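Local structure of putative poly(3-hydroxybutyrate) depolymerase LpqC (Bordetella parapertussis 12822, 3D0K) at residues A36-T41 with D92-G97; Y48-D53 with K82-A87; R202-P207 with L257-Q262; A212-I217 with L263-G268. The protein is a putative poly(3-hydroxybutyrate) depolymerase of the alpha/beta-hydrolase type, which probably cleaves ester bonds with a serine nucleophile. All coordinates share one frame; numbering follows the deposited sequence.

Contact 1: residues A36-T41 with D92-G97; sequences ADRPFT and DEIWPG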
loop_
_atom_site.group_PDB
_atom_site.type_symbol
_atom_site.label_atom_id
_atom_site.label_comp_id
_atom_site.label_asym_id
_atom_site.label_seq_id
_atom_site.Cartn_x
_atom_site.Cartn_y
_atom_site.Cartn_z
ATOM N N ALA A 36 -5.390 18.343 9.300
ATOM C CA ALA A 36 -6.416 18.736 10.280
ATOM C C ALA A 36 -7.853 18.734 9.723
ATOM O O ALA A 36 -8.799 18.403 10.429
ATOM C CB ALA A 36 -6.070 20.109 10.885
ATOM N N ASP A 37 -7.992 19.050 8.440
ATOM C CA ASP A 37 -9.302 19.235 7.813
ATOM C C ASP A 37 -9.798 18.066 6.970
ATOM O O ASP A 37 -10.730 18.227 6.171
ATOM C CB ASP A 37 -9.228 20.483 6.914
ATOM C CG ASP A 37 -8.805 21.718 7.687
ATOM O OD1 ASP A 37 -9.235 21.839 8.856
ATOM O OD2 ASP A 37 -8.022 22.549 7.146
ATOM N N ARG A 38 -9.159 16.906 7.099
ATOM C CA ARG A 38 -9.458 15.825 6.203
ATOM C C ARG A 38 -9.581 14.538 6.992
ATOM O O ARG A 38 -8.599 13.836 7.199
ATOM C CB ARG A 38 -8.415 15.739 5.088
ATOM C CG ARG A 38 -8.866 16.433 3.782
ATOM C CD ARG A 38 -7.750 16.445 2.737
ATOM N NE ARG A 38 -6.589 17.111 3.332
ATOM C CZ ARG A 38 -6.397 18.431 3.340
ATOM N NH1 ARG A 38 -7.261 19.247 2.742
ATOM N NH2 ARG A 38 -5.327 18.938 3.948
ATOM N N PRO A 39 -10.799 14.254 7.474
ATOM C CA PRO A 39 -11.037 12.972 8.130
ATOM C C PRO A 39 -10.962 11.780 7.191
ATOM O O PRO A 39 -11.164 11.890 5.975
ATOM C CB PRO A 39 -12.466 13.103 8.674
ATOM C CG PRO A 39 -13.084 14.248 7.902
ATOM C CD PRO A 39 -11.995 15.136 7.440
ATOM N N PHE A 40 -10.694 10.626 7.761
ATOM C CA PHE A 40 -10.858 9.390 6.999
ATOM C C PHE A 40 -11.314 8.297 7.956
ATOM O O PHE A 40 -11.644 8.574 9.131
ATOM C CB PHE A 40 -9.563 9.026 6.257
ATOM C CG PHE A 40 -8.353 8.881 7.165
ATOM C CD1 PHE A 40 -7.655 10.015 7.599
ATOM C CD2 PHE A 40 -7.857 7.600 7.503
ATOM C CE1 PHE A 40 -6.528 9.911 8.373
ATOM C CE2 PHE A 40 -6.715 7.481 8.283
ATOM C CZ PHE A 40 -6.047 8.635 8.719
ATOM N N THR A 41 -11.358 7.076 7.461
ATOM C CA THR A 41 -11.965 5.985 8.205
ATOM C C THR A 41 -10.994 4.813 8.263
ATOM O O THR A 41 -10.346 4.509 7.276
ATOM C CB THR A 41 -13.293 5.525 7.555
ATOM O OG1 THR A 41 -14.149 6.665 7.393
ATOM C CG2 THR A 41 -13.999 4.455 8.444
ATOM N N ASP A 92 -13.862 9.346 -1.906
ATOM C CA ASP A 92 -13.827 10.248 -3.057
ATOM C C ASP A 92 -14.280 11.651 -2.676
ATOM O O ASP A 92 -13.793 12.657 -3.242
ATOM C CB ASP A 92 -14.724 9.719 -4.143
ATOM C CG ASP A 92 -14.065 8.672 -4.989
ATOM O OD1 ASP A 92 -12.847 8.788 -5.286
ATOM O OD2 ASP A 92 -14.779 7.720 -5.392
ATOM N N GLU A 93 -15.194 11.737 -1.706
ATOM C CA GLU A 93 -15.723 13.036 -1.324
ATOM C C GLU A 93 -14.698 13.901 -0.607
ATOM O O GLU A 93 -14.584 15.066 -0.909
ATOM C CB GLU A 93 -16.991 12.909 -0.464
ATOM C CG GLU A 93 -18.003 13.973 -0.793
ATOM C CD GLU A 93 -18.704 14.567 0.441
ATOM O OE1 GLU A 93 -18.856 13.861 1.493
ATOM O OE2 GLU A 93 -19.121 15.765 0.330
ATOM N N ILE A 94 -13.921 13.331 0.303
ATOM C CA ILE A 94 -12.952 14.124 1.083
ATOM C C ILE A 94 -11.522 14.108 0.499
ATOM O O ILE A 94 -10.724 15.049 0.729
ATOM C CB ILE A 94 -12.933 13.648 2.555
ATOM C CG1 ILE A 94 -14.345 13.735 3.136
ATOM C CG2 ILE A 94 -11.926 14.436 3.417
ATOM C CD1 ILE A 94 -14.534 13.046 4.469
ATOM N N TRP A 95 -11.211 13.043 -0.244
ATOM C CA TRP A 95 -9.880 12.873 -0.860
ATOM C C TRP A 95 -10.031 12.665 -2.374
ATOM O O TRP A 95 -9.731 11.598 -2.901
ATOM C CB TRP A 95 -9.177 11.676 -0.228
ATOM C CG TRP A 95 -9.004 11.842 1.234
ATOM C CD1 TRP A 95 -9.931 11.555 2.210
ATOM C CD2 TRP A 95 -7.838 12.318 1.912
ATOM N NE1 TRP A 95 -9.407 11.835 3.458
ATOM C CE2 TRP A 95 -8.126 12.294 3.314
ATOM C CE3 TRP A 95 -6.571 12.755 1.482
ATOM C CZ2 TRP A 95 -7.194 12.684 4.285
ATOM C CZ3 TRP A 95 -5.638 13.156 2.451
ATOM C CH2 TRP A 95 -5.965 13.133 3.840
ATOM N N PRO A 96 -10.500 13.703 -3.085
ATOM C CA PRO A 96 -10.877 13.491 -4.490
ATOM C C PRO A 96 -9.694 13.259 -5.458
ATOM O O PRO A 96 -8.635 13.877 -5.333
ATOM C CB PRO A 96 -11.645 14.791 -4.840
ATOM C CG PRO A 96 -11.018 15.804 -3.941
ATOM C CD PRO A 96 -10.691 15.112 -2.665
ATOM N N GLY A 97 -9.903 12.359 -6.423
ATOM C CA GLY A 97 -8.970 12.168 -7.536
ATOM C C GLY A 97 -7.710 11.399 -7.164
ATOM O O GLY A 97 -7.382 11.201 -5.983
#

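Contact 2: residues Y48-D53 with K82-A87; sequences YGYTPD and KLLIVA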
loop_
_atom_site.group_PDB
_atom_site.type_symbol
_atom_site.label_atom_id
_atom_site.label_comp_id
_atom_site.label_asym_id
_atom_site.label_seq_id
_atom_site.Cartn_x
_atom_site.Cartn_y
_atom_site.Cartn_z
ATOM N N TYR A 48 -11.261 -13.170 16.645
ATOM C CA TYR A 48 -11.169 -13.736 17.990
ATOM C C TYR A 48 -9.774 -14.329 18.158
ATOM O O TYR A 48 -9.209 -14.871 17.227
ATOM C CB TYR A 48 -12.214 -14.808 18.208
ATOM C CG TYR A 48 -13.589 -14.218 18.228
ATOM C CD1 TYR A 48 -14.022 -13.474 19.321
ATOM C CD2 TYR A 48 -14.474 -14.449 17.190
ATOM C CE1 TYR A 48 -15.310 -12.934 19.388
ATOM C CE2 TYR A 48 -15.777 -13.908 17.236
ATOM C CZ TYR A 48 -16.171 -13.162 18.341
ATOM O OH TYR A 48 -17.423 -12.627 18.383
ATOM N N GLY A 49 -9.192 -14.113 19.324
ATOM C CA GLY A 49 -7.919 -14.690 19.604
ATOM C C GLY A 49 -6.765 -13.797 19.211
ATOM O O GLY A 49 -5.616 -14.213 19.364
ATOM N N TYR A 50 -7.054 -12.592 18.702
ATOM C CA TYR A 50 -6.013 -11.602 18.468
ATOM C C TYR A 50 -5.365 -11.210 19.800
ATOM O O TYR A 50 -6.044 -10.913 20.764
ATOM C CB TYR A 50 -6.551 -10.359 17.743
ATOM C CG TYR A 50 -5.387 -9.470 17.370
ATOM C CD1 TYR A 50 -5.105 -8.313 18.107
ATOM C CD2 TYR A 50 -4.501 -9.859 16.365
ATOM C CE1 TYR A 50 -3.979 -7.541 17.825
ATOM C CE2 TYR A 50 -3.357 -9.092 16.076
ATOM C CZ TYR A 50 -3.118 -7.938 16.819
ATOM O OH TYR A 50 -1.999 -7.177 16.546
ATOM N N THR A 51 -4.048 -11.233 19.856
ATOM C CA THR A 51 -3.307 -10.737 21.015
ATOM C C THR A 51 -2.285 -9.709 20.453
ATOM O O THR A 51 -1.963 -9.750 19.253
ATOM C CB THR A 51 -2.645 -11.899 21.801
ATOM O OG1 THR A 51 -1.703 -12.565 20.966
ATOM C CG2 THR A 51 -3.679 -12.943 22.181
ATOM N N PRO A 52 -1.831 -8.756 21.291
ATOM C CA PRO A 52 -1.002 -7.629 20.783
ATOM C C PRO A 52 0.332 -8.000 20.135
ATOM O O PRO A 52 0.913 -7.190 19.424
ATOM C CB PRO A 52 -0.746 -6.757 22.024
ATOM C CG PRO A 52 -1.695 -7.211 23.052
ATOM C CD PRO A 52 -2.112 -8.648 22.735
ATOM N N ASP A 53 0.818 -9.216 20.337
ATOM C CA ASP A 53 2.082 -9.641 19.704
ATOM C C ASP A 53 1.914 -10.089 18.261
ATOM O O ASP A 53 2.908 -10.313 17.550
ATOM C CB ASP A 53 2.665 -10.820 20.494
ATOM C CG ASP A 53 1.641 -11.913 20.741
ATOM O OD1 ASP A 53 0.684 -11.700 21.508
ATOM O OD2 ASP A 53 1.808 -12.999 20.181
ATOM N N LYS A 82 -4.612 -14.982 12.916
ATOM C CA LYS A 82 -4.775 -14.008 14.034
ATOM C C LYS A 82 -4.070 -12.677 13.686
ATOM O O LYS A 82 -3.160 -12.248 14.362
ATOM C CB LYS A 82 -4.293 -14.589 15.356
ATOM C CG LYS A 82 -4.935 -15.960 15.718
ATOM C CD LYS A 82 -6.432 -15.884 15.576
ATOM C CE LYS A 82 -7.087 -17.229 15.948
ATOM N NZ LYS A 82 -8.390 -17.319 15.221
ATOM N N LEU A 83 -4.522 -12.050 12.618
ATOM C CA LEU A 83 -3.961 -10.792 12.176
ATOM C C LEU A 83 -4.950 -9.697 12.499
ATOM O O LEU A 83 -6.144 -9.887 12.276
ATOM C CB LEU A 83 -3.836 -10.808 10.642
ATOM C CG LEU A 83 -3.201 -12.090 10.064
ATOM C CD1 LEU A 83 -3.331 -12.113 8.549
ATOM C CD2 LEU A 83 -1.738 -12.165 10.521
ATOM N N LEU A 84 -4.446 -8.511 12.872
ATOM C CA LEU A 84 -5.312 -7.342 12.981
ATOM C C LEU A 84 -5.339 -6.618 11.618
ATOM O O LEU A 84 -4.307 -6.233 11.097
ATOM C CB LEU A 84 -4.765 -6.414 14.052
ATOM C CG LEU A 84 -5.577 -5.114 14.249
ATOM C CD1 LEU A 84 -6.980 -5.443 14.814
ATOM C CD2 LEU A 84 -4.764 -4.159 15.186
ATOM N N ILE A 85 -6.511 -6.487 11.017
ATOM C CA ILE A 85 -6.611 -5.841 9.698
ATOM C C ILE A 85 -7.025 -4.391 9.813
ATOM O O ILE A 85 -8.028 -4.099 10.469
ATOM C CB ILE A 85 -7.653 -6.586 8.790
ATOM C CG1 ILE A 85 -7.315 -8.089 8.699
ATOM C CG2 ILE A 85 -7.704 -5.918 7.357
ATOM C CD1 ILE A 85 -5.867 -8.462 8.266
ATOM N N VAL A 86 -6.246 -3.474 9.215
ATOM C CA VAL A 86 -6.580 -2.055 9.245
ATOM C C VAL A 86 -6.538 -1.542 7.823
ATOM O O VAL A 86 -5.460 -1.569 7.177
ATOM C CB VAL A 86 -5.531 -1.249 10.066
ATOM C CG1 VAL A 86 -5.809 0.228 10.007
ATOM C CG2 VAL A 86 -5.506 -1.737 11.554
ATOM N N ALA A 87 -7.689 -1.052 7.359
ATOM C CA ALA A 87 -7.804 -0.503 6.019
ATOM C C ALA A 87 -8.100 1.013 6.077
ATOM O O ALA A 87 -9.285 1.411 6.156
ATOM C CB ALA A 87 -8.845 -1.261 5.242
#

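Contact 3: residues R202-P207 with L257-Q262; sequences RLLAYP and LPFGWQ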
loop_
_atom_site.group_PDB
_atom_site.type_symbol
_atom_site.label_atom_id
_atom_site.label_comp_id
_atom_site.label_asym_id
_atom_site.label_seq_id
_atom_site.Cartn_x
_atom_site.Cartn_y
_atom_site.Cartn_z
ATOM N N ARG A 202 17.233 4.214 0.069
ATOM C CA ARG A 202 16.436 3.420 1.012
ATOM C C ARG A 202 15.316 2.657 0.299
ATOM O O ARG A 202 15.052 1.456 0.619
ATOM C CB ARG A 202 15.799 4.314 2.064
ATOM C CG ARG A 202 16.788 4.982 3.003
ATOM C CD ARG A 202 15.953 6.019 3.718
ATOM N NE ARG A 202 16.649 7.232 4.148
ATOM C CZ ARG A 202 17.650 7.250 5.020
ATOM N NH1 ARG A 202 18.118 6.110 5.538
ATOM N NH2 ARG A 202 18.211 8.413 5.347
ATOM N N LEU A 203 14.682 3.332 -0.665
ATOM C CA LEU A 203 13.651 2.657 -1.516
ATOM C C LEU A 203 14.198 1.428 -2.198
ATOM O O LEU A 203 13.592 0.320 -2.160
ATOM C CB LEU A 203 13.090 3.645 -2.550
ATOM C CG LEU A 203 12.178 3.100 -3.651
ATOM C CD1 LEU A 203 10.865 2.580 -3.025
ATOM C CD2 LEU A 203 11.975 4.124 -4.754
ATOM N N LEU A 204 15.315 1.611 -2.915
ATOM C CA LEU A 204 15.958 0.522 -3.623
ATOM C C LEU A 204 16.382 -0.658 -2.769
ATOM O O LEU A 204 16.306 -1.778 -3.218
ATOM C CB LEU A 204 17.147 1.041 -4.463
ATOM C CG LEU A 204 16.793 1.988 -5.628
ATOM C CD1 LEU A 204 18.051 2.630 -6.214
ATOM C CD2 LEU A 204 15.986 1.247 -6.747
ATOM N N ALA A 205 16.802 -0.404 -1.528
ATOM C CA ALA A 205 17.320 -1.446 -0.647
ATOM C C ALA A 205 16.207 -2.313 -0.077
ATOM O O ALA A 205 16.428 -3.493 0.277
ATOM C CB ALA A 205 18.119 -0.808 0.498
ATOM N N TYR A 206 15.016 -1.714 0.059
ATOM C CA TYR A 206 13.948 -2.345 0.820
ATOM C C TYR A 206 13.475 -3.606 0.086
ATOM O O TYR A 206 13.343 -3.588 -1.142
ATOM C CB TYR A 206 12.780 -1.367 1.061
ATOM C CG TYR A 206 11.829 -1.937 2.150
ATOM C CD1 TYR A 206 10.831 -2.838 1.811
ATOM C CD2 TYR A 206 11.990 -1.604 3.514
ATOM C CE1 TYR A 206 10.004 -3.393 2.762
ATOM C CE2 TYR A 206 11.147 -2.155 4.493
ATOM C CZ TYR A 206 10.144 -3.050 4.093
ATOM O OH TYR A 206 9.290 -3.592 5.040
ATOM N N PRO A 207 13.220 -4.703 0.818
ATOM C CA PRO A 207 12.723 -5.923 0.125
ATOM C C PRO A 207 11.228 -5.884 -0.276
ATOM O O PRO A 207 10.450 -6.786 0.082
ATOM C CB PRO A 207 13.008 -7.029 1.144
ATOM C CG PRO A 207 12.746 -6.324 2.488
ATOM C CD PRO A 207 13.416 -4.928 2.269
ATOM N N LEU A 257 24.435 0.429 -5.666
ATOM C CA LEU A 257 23.623 0.222 -4.450
ATOM C C LEU A 257 23.045 -1.183 -4.322
ATOM O O LEU A 257 22.757 -1.816 -5.334
ATOM C CB LEU A 257 22.444 1.227 -4.354
ATOM C CG LEU A 257 22.852 2.672 -4.037
ATOM C CD1 LEU A 257 21.694 3.604 -4.321
ATOM C CD2 LEU A 257 23.433 2.895 -2.596
ATOM N N PRO A 258 22.865 -1.650 -3.065
ATOM C CA PRO A 258 22.065 -2.892 -2.895
ATOM C C PRO A 258 20.600 -2.737 -3.392
ATOM O O PRO A 258 19.990 -1.636 -3.278
ATOM C CB PRO A 258 22.107 -3.181 -1.386
ATOM C CG PRO A 258 22.712 -1.973 -0.723
ATOM C CD PRO A 258 23.351 -1.080 -1.782
ATOM N N PHE A 259 20.067 -3.822 -3.979
ATOM C CA PHE A 259 18.730 -3.814 -4.562
ATOM C C PHE A 259 17.914 -4.956 -3.970
ATOM O O PHE A 259 18.267 -6.118 -4.145
ATOM C CB PHE A 259 18.840 -4.007 -6.059
ATOM C CG PHE A 259 17.523 -4.022 -6.786
ATOM C CD1 PHE A 259 16.708 -2.876 -6.808
ATOM C CD2 PHE A 259 17.154 -5.147 -7.553
ATOM C CE1 PHE A 259 15.517 -2.880 -7.511
ATOM C CE2 PHE A 259 15.925 -5.152 -8.280
ATOM C CZ PHE A 259 15.133 -4.040 -8.271
ATOM N N GLY A 260 16.823 -4.607 -3.292
ATOM C CA GLY A 260 16.048 -5.550 -2.481
ATOM C C GLY A 260 14.725 -5.986 -3.098
ATOM O O GLY A 260 14.090 -6.926 -2.584
ATOM N N TRP A 261 14.302 -5.347 -4.189
ATOM C CA TRP A 261 12.939 -5.630 -4.711
ATOM C C TRP A 261 12.829 -7.041 -5.251
ATOM O O TRP A 261 13.811 -7.613 -5.698
ATOM C CB TRP A 261 12.512 -4.657 -5.799
ATOM C CG TRP A 261 12.546 -3.215 -5.464
ATOM C CD1 TRP A 261 12.806 -2.601 -4.217
ATOM C CD2 TRP A 261 12.264 -2.162 -6.375
ATOM N NE1 TRP A 261 12.713 -1.234 -4.363
ATOM C CE2 TRP A 261 12.365 -0.941 -5.660
ATOM C CE3 TRP A 261 11.916 -2.137 -7.749
ATOM C CZ2 TRP A 261 12.181 0.311 -6.273
ATOM C CZ3 TRP A 261 11.691 -0.886 -8.362
ATOM C CH2 TRP A 261 11.845 0.320 -7.632
ATOM N N GLN A 262 11.619 -7.609 -5.175
ATOM C CA GLN A 262 11.333 -8.880 -5.789
ATOM C C GLN A 262 10.086 -8.695 -6.625
ATOM O O GLN A 262 9.094 -8.121 -6.150
ATOM C CB GLN A 262 11.071 -9.944 -4.715
ATOM C CG GLN A 262 12.094 -9.908 -3.556
ATOM C CD GLN A 262 13.230 -10.931 -3.684
ATOM O OE1 GLN A 262 13.493 -11.693 -2.735
ATOM N NE2 GLN A 262 13.893 -10.978 -4.848
#

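Contact 4: residues A212-I217 with L263-G268; sequences AGDQDI and LQVVPG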
loop_
_atom_site.group_PDB
_atom_site.type_symbol
_atom_site.label_atom_id
_atom_site.label_comp_id
_atom_site.label_asym_id
_atom_site.label_seq_id
_atom_site.Cartn_x
_atom_site.Cartn_y
_atom_site.Cartn_z
ATOM N N ALA A 212 2.369 -9.123 -9.249
ATOM C CA ALA A 212 1.781 -8.830 -10.573
ATOM C C ALA A 212 1.011 -10.039 -11.130
ATOM O O ALA A 212 1.600 -11.091 -11.364
ATOM C CB ALA A 212 2.880 -8.345 -11.551
ATOM N N GLY A 213 -0.298 -9.886 -11.358
ATOM C CA GLY A 213 -1.087 -10.953 -11.981
ATOM C C GLY A 213 -0.767 -10.985 -13.450
ATOM O O GLY A 213 -0.757 -9.933 -14.122
ATOM N N ASP A 214 -0.471 -12.171 -13.985
ATOM C CA ASP A 214 -0.090 -12.261 -15.397
ATOM C C ASP A 214 -1.254 -12.224 -16.381
ATOM O O ASP A 214 -1.057 -12.232 -17.602
ATOM C CB ASP A 214 0.886 -13.422 -15.661
ATOM C CG ASP A 214 0.232 -14.807 -15.612
ATOM O OD1 ASP A 214 -1.022 -14.929 -15.536
ATOM O OD2 ASP A 214 1.013 -15.794 -15.668
ATOM N N GLN A 215 -2.466 -12.190 -15.837
ATOM C CA GLN A 215 -3.672 -11.943 -16.585
ATOM C C GLN A 215 -4.167 -10.479 -16.403
ATOM O O GLN A 215 -5.253 -10.140 -16.866
ATOM C CB GLN A 215 -4.780 -12.941 -16.175
ATOM C CG GLN A 215 -4.453 -14.430 -16.455
ATOM C CD GLN A 215 -4.016 -14.670 -17.894
ATOM O OE1 GLN A 215 -2.867 -15.026 -18.137
ATOM N NE2 GLN A 215 -4.921 -14.432 -18.858
ATOM N N ASP A 216 -3.375 -9.603 -15.764
ATOM C CA ASP A 216 -3.778 -8.186 -15.683
ATOM C C ASP A 216 -3.277 -7.514 -16.954
ATOM O O ASP A 216 -2.290 -6.744 -16.961
ATOM C CB ASP A 216 -3.244 -7.516 -14.389
ATOM C CG ASP A 216 -3.990 -6.229 -14.025
ATOM O OD1 ASP A 216 -4.651 -5.599 -14.879
ATOM O OD2 ASP A 216 -3.914 -5.819 -12.852
ATOM N N ILE A 217 -3.958 -7.863 -18.052
ATOM C CA ILE A 217 -3.461 -7.555 -19.389
ATOM C C ILE A 217 -4.543 -6.939 -20.265
ATOM O O ILE A 217 -4.326 -6.758 -21.451
ATOM C CB ILE A 217 -2.828 -8.815 -20.114
ATOM C CG1 ILE A 217 -3.863 -9.965 -20.244
ATOM C CG2 ILE A 217 -1.502 -9.252 -19.407
ATOM C CD1 ILE A 217 -3.523 -11.019 -21.297
ATOM N N LEU A 263 10.144 -9.187 -7.851
ATOM C CA LEU A 263 8.997 -9.267 -8.738
ATOM C C LEU A 263 8.346 -10.652 -8.626
ATOM O O LEU A 263 8.961 -11.676 -8.956
ATOM C CB LEU A 263 9.413 -8.968 -10.189
ATOM C CG LEU A 263 8.257 -9.082 -11.213
ATOM C CD1 LEU A 263 7.182 -7.984 -10.983
ATOM C CD2 LEU A 263 8.716 -9.034 -12.691
ATOM N N GLN A 264 7.114 -10.705 -8.158
ATOM C CA GLN A 264 6.462 -12.006 -7.996
ATOM C C GLN A 264 5.270 -12.082 -8.931
ATOM O O GLN A 264 4.286 -11.389 -8.731
ATOM C CB GLN A 264 6.030 -12.190 -6.516
ATOM C CG GLN A 264 5.184 -13.447 -6.314
ATOM C CD GLN A 264 5.982 -14.714 -6.533
ATOM O OE1 GLN A 264 5.775 -15.463 -7.516
ATOM N NE2 GLN A 264 6.897 -14.980 -5.614
ATOM N N VAL A 265 5.367 -12.868 -10.008
ATOM C CA VAL A 265 4.262 -12.986 -10.925
ATOM C C VAL A 265 3.263 -13.976 -10.360
ATOM O O VAL A 265 3.646 -15.047 -9.899
ATOM C CB VAL A 265 4.761 -13.479 -12.290
ATOM C CG1 VAL A 265 3.593 -13.624 -13.277
ATOM C CG2 VAL A 265 5.834 -12.480 -12.809
ATOM N N VAL A 266 1.988 -13.636 -10.400
ATOM C CA VAL A 266 0.921 -14.571 -10.030
ATOM C C VAL A 266 0.271 -15.207 -11.293
ATOM O O VAL A 266 -0.440 -14.538 -12.039
ATOM C CB VAL A 266 -0.133 -13.891 -9.130
ATOM C CG1 VAL A 266 -1.111 -14.923 -8.570
ATOM C CG2 VAL A 266 0.521 -13.164 -7.973
ATOM N N PRO A 267 0.500 -16.519 -11.519
ATOM C CA PRO A 267 -0.047 -17.109 -12.732
ATOM C C PRO A 267 -1.577 -17.252 -12.669
ATOM O O PRO A 267 -2.142 -17.744 -11.660
ATOM C CB PRO A 267 0.657 -18.481 -12.834
ATOM C CG PRO A 267 1.465 -18.669 -11.575
ATOM C CD PRO A 267 1.219 -17.489 -10.674
ATOM N N GLY A 268 -2.230 -16.782 -13.725
ATOM C CA GLY A 268 -3.673 -16.971 -13.910
ATOM C C GLY A 268 -4.598 -16.023 -13.151
ATOM O O GLY A 268 -5.798 -16.228 -13.146
#

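Contact 1: residues A36-T41 with D92-G97
Trp95 presents one face of its indole to the aliphatic part of Arg38 and its pyrrole N-H to the backbone of Pro39. Arg38 CD sits over the six-membered ring, 3.8 Å from its centroid, a CH-pi contact, while CB of the same arginine comes to 3.4 Å of Trp95 CZ2 near the rim. The two side chains cross at about a right angle. The arginine chain bends at chi3 (-57°), which places NE near the rim at Trp95 CH2 and CZ3; the guanidinium plane is 79° from that of the indole, with CH2 near its edge. Arg38 CZ lies 5.8 Å from the six-membered centroid, which allows at most a weak cation-pi attraction.

The polar link is Trp95 NE1 to Pro39 O, 3.1 Å and nearly straight at 166°; the oxygen lies in the indole plane, whereas the donor stands above the plane of the carbonyl. Ile94 CG2 and CD1 lie beside Pro39 O. CG2 also meets Arg38 CG at 3.7 Å as the two chains slide past each other in opposite directions, and CD1 reaches Pro39 CG at 3.9 Å. Phe40 CD1 approaches Trp95 CZ2 to 4.3 Å.

The contact joins the lead-in to strand 40-46 with the loop that follows its antiparallel neighbour, strand 84-89. Phe90 stacks on Phe40 and meets Trp95 edge-to-face, and Leu123 of helix 122-133 touches both Phe40 and Trp95.

Contact 2: residues Y48-D53 with K82-A87
Tyr50 turns CG anti to its backbone N (chi1 -172°), which starts its ring toward Leu84, and Lys82 bends at chi2 (-50°), which places CD near Tyr48 O. The contact lies at strand ends of the alpha/beta-hydrolase sheet, where the loop after strand 40-46 meets the start of strand 84-89. Leu84 CB rests over one face of the phenol, offset toward the rim and 3.8 Å from the ring centroid, a CH-pi contact; its closest approach is 3.6 Å, to Tyr50 CZ. The side chains cross at about a right angle. Tyr50 CE2 also comes to 3.4 Å of Leu84 N, while the hydroxyl at the far end of the ring is bonded to Arg54 O, which fixes the tip.

Lys82 has positive phi just after helix 75-81. Beyond CD, its CE also passes Tyr48 O, and NZ makes a weak hydrogen bond to that oxygen at 3.3 Å; Asp79 O is the stronger partner of the ammonium. Lys82 O, buried here without a hydrogen-bond partner in the model, faces the edge of the phenol, 3.4 Å from Tyr50 CD2.

Contact 3: residues R202-P207 with L257-Q262
Trp261 carries two neighbours on one face of its indole, Leu204 CD2 and Phe259 CE1, both offset toward the rim, and two backbone oxygens at its edge, Leu203 O and Tyr206 O. The Phe259 ring has Trp261 N over its centre, 4.1 Å above the plane, and its CD1 is 4.2 Å from Leu204 CD2. Pro207 CD lies over one face of the Tyr206 ring. The edge-on arrangement at Trp261 is polar: NE1 donates to Leu203 O at 2.8 Å with an N-H...O angle of 162°, the oxygen lying in the ring plane although the donor stands above the carbonyl plane, and Trp261 CD1 comes within 3.3 Å of Tyr206 O. At the benzene end, Trp261 CZ2 meets Leu203 CG at 3.8 Å and Leu204 CD2 at 3.9 Å.

Thus the end of helix 197-205 packs on the connection between helix 237-255 and strand 262-266, the closing half of a beta-alpha-beta crossover from strand 209-213 in the alpha/beta-hydrolase fold. The crossover helix itself supplies Ala251 and Ala252 against Leu204, and Tyr244 to stack with Trp261.

Backbone groups draw the two segments close around Gly260. Its N-H bonds to Leu204 O at 2.9 Å, in the carbonyl plane and almost straight (167°). Two CA-H...O contacts follow: Gly260 CA points at Ala205 O, and Pro207 CA lies 3.2 Å from Gly260 O. The CB of Tyr206 points away from residues 257-262; its ring meets His163 edge-to-face and its hydroxyl bonds to Phe166 O.

Contact 4: residues A212-I217 with L263-G268
Ala212 and Gly213 pair in parallel with Val265 and Val266, and three backbone hydrogen bonds hold the two strands together. Ala212 N donates to Gln264 O at 3.0 Å, Val266 N to Ala212 O at 2.7 Å, and Asp214 N to Val266 O at 3.1 Å. Val265 CA adds a CA-H...O contact to Ala212 O, so this carbonyl is approached by two consecutive residues.

A side-chain bond continues the pairing beyond the strands. Asp214 holds CG between its backbone N and carbonyl carbon (chi1 74°), which sets CG toward the Pro267-Gly268 backbone; OD1 accepts Gly268 N at 2.9 Å, with the donor above the carboxylate plane and an N-H...O angle of 164°. OD2 lies 3.4 Å from Pro267 CA.

Apolar contacts are modest. Val265 CG1, anti to its backbone N, meets Asp214 CB at 3.6 Å; Ala212 CB approaches Leu263 CD1 on the same face of the sheet; and the Gln215 CG methylene rests against Gly268, 3.7 Å from its C.

A type I turn from Gly213 to Asp216 carries the chain off the strand to the position where alpha/beta hydrolases place their catalytic acid. Asp216 bonds His271 ND1 through OD2 and forms a salt bridge with Arg237, consistent with a Ser148-His271-Asp216 triad. Strand 262-266 is the outermost strand at this end of the sheet: helix 237-255 covers the face bearing Ala212 and Val265 through Ala241 and Tyr238, and helix 273-286 covers Val266 through Met276 and Val279.

From the N terminus, contact 1 opens just before strand 40-46 and closes after strand 84-89. Contact 2 falls within that loop, joining the far ends of the same two neighbouring strands, and its centre is about 26 Å from that of contact 1. Both are complete before the chain enters the second half of the sheet. There contacts 3 and 4 cross: contact 3 closes the loop from residue 207 to 257, contact 4 that from 217 to 263, and residues 257-262 run directly into 263-268. Helix 197-205 with strand 209-213 is thus tied twice to the end of the crossover and strand 262-266. Contacts 1 and 4 reach the same sheet from opposite sides of the chain's centre.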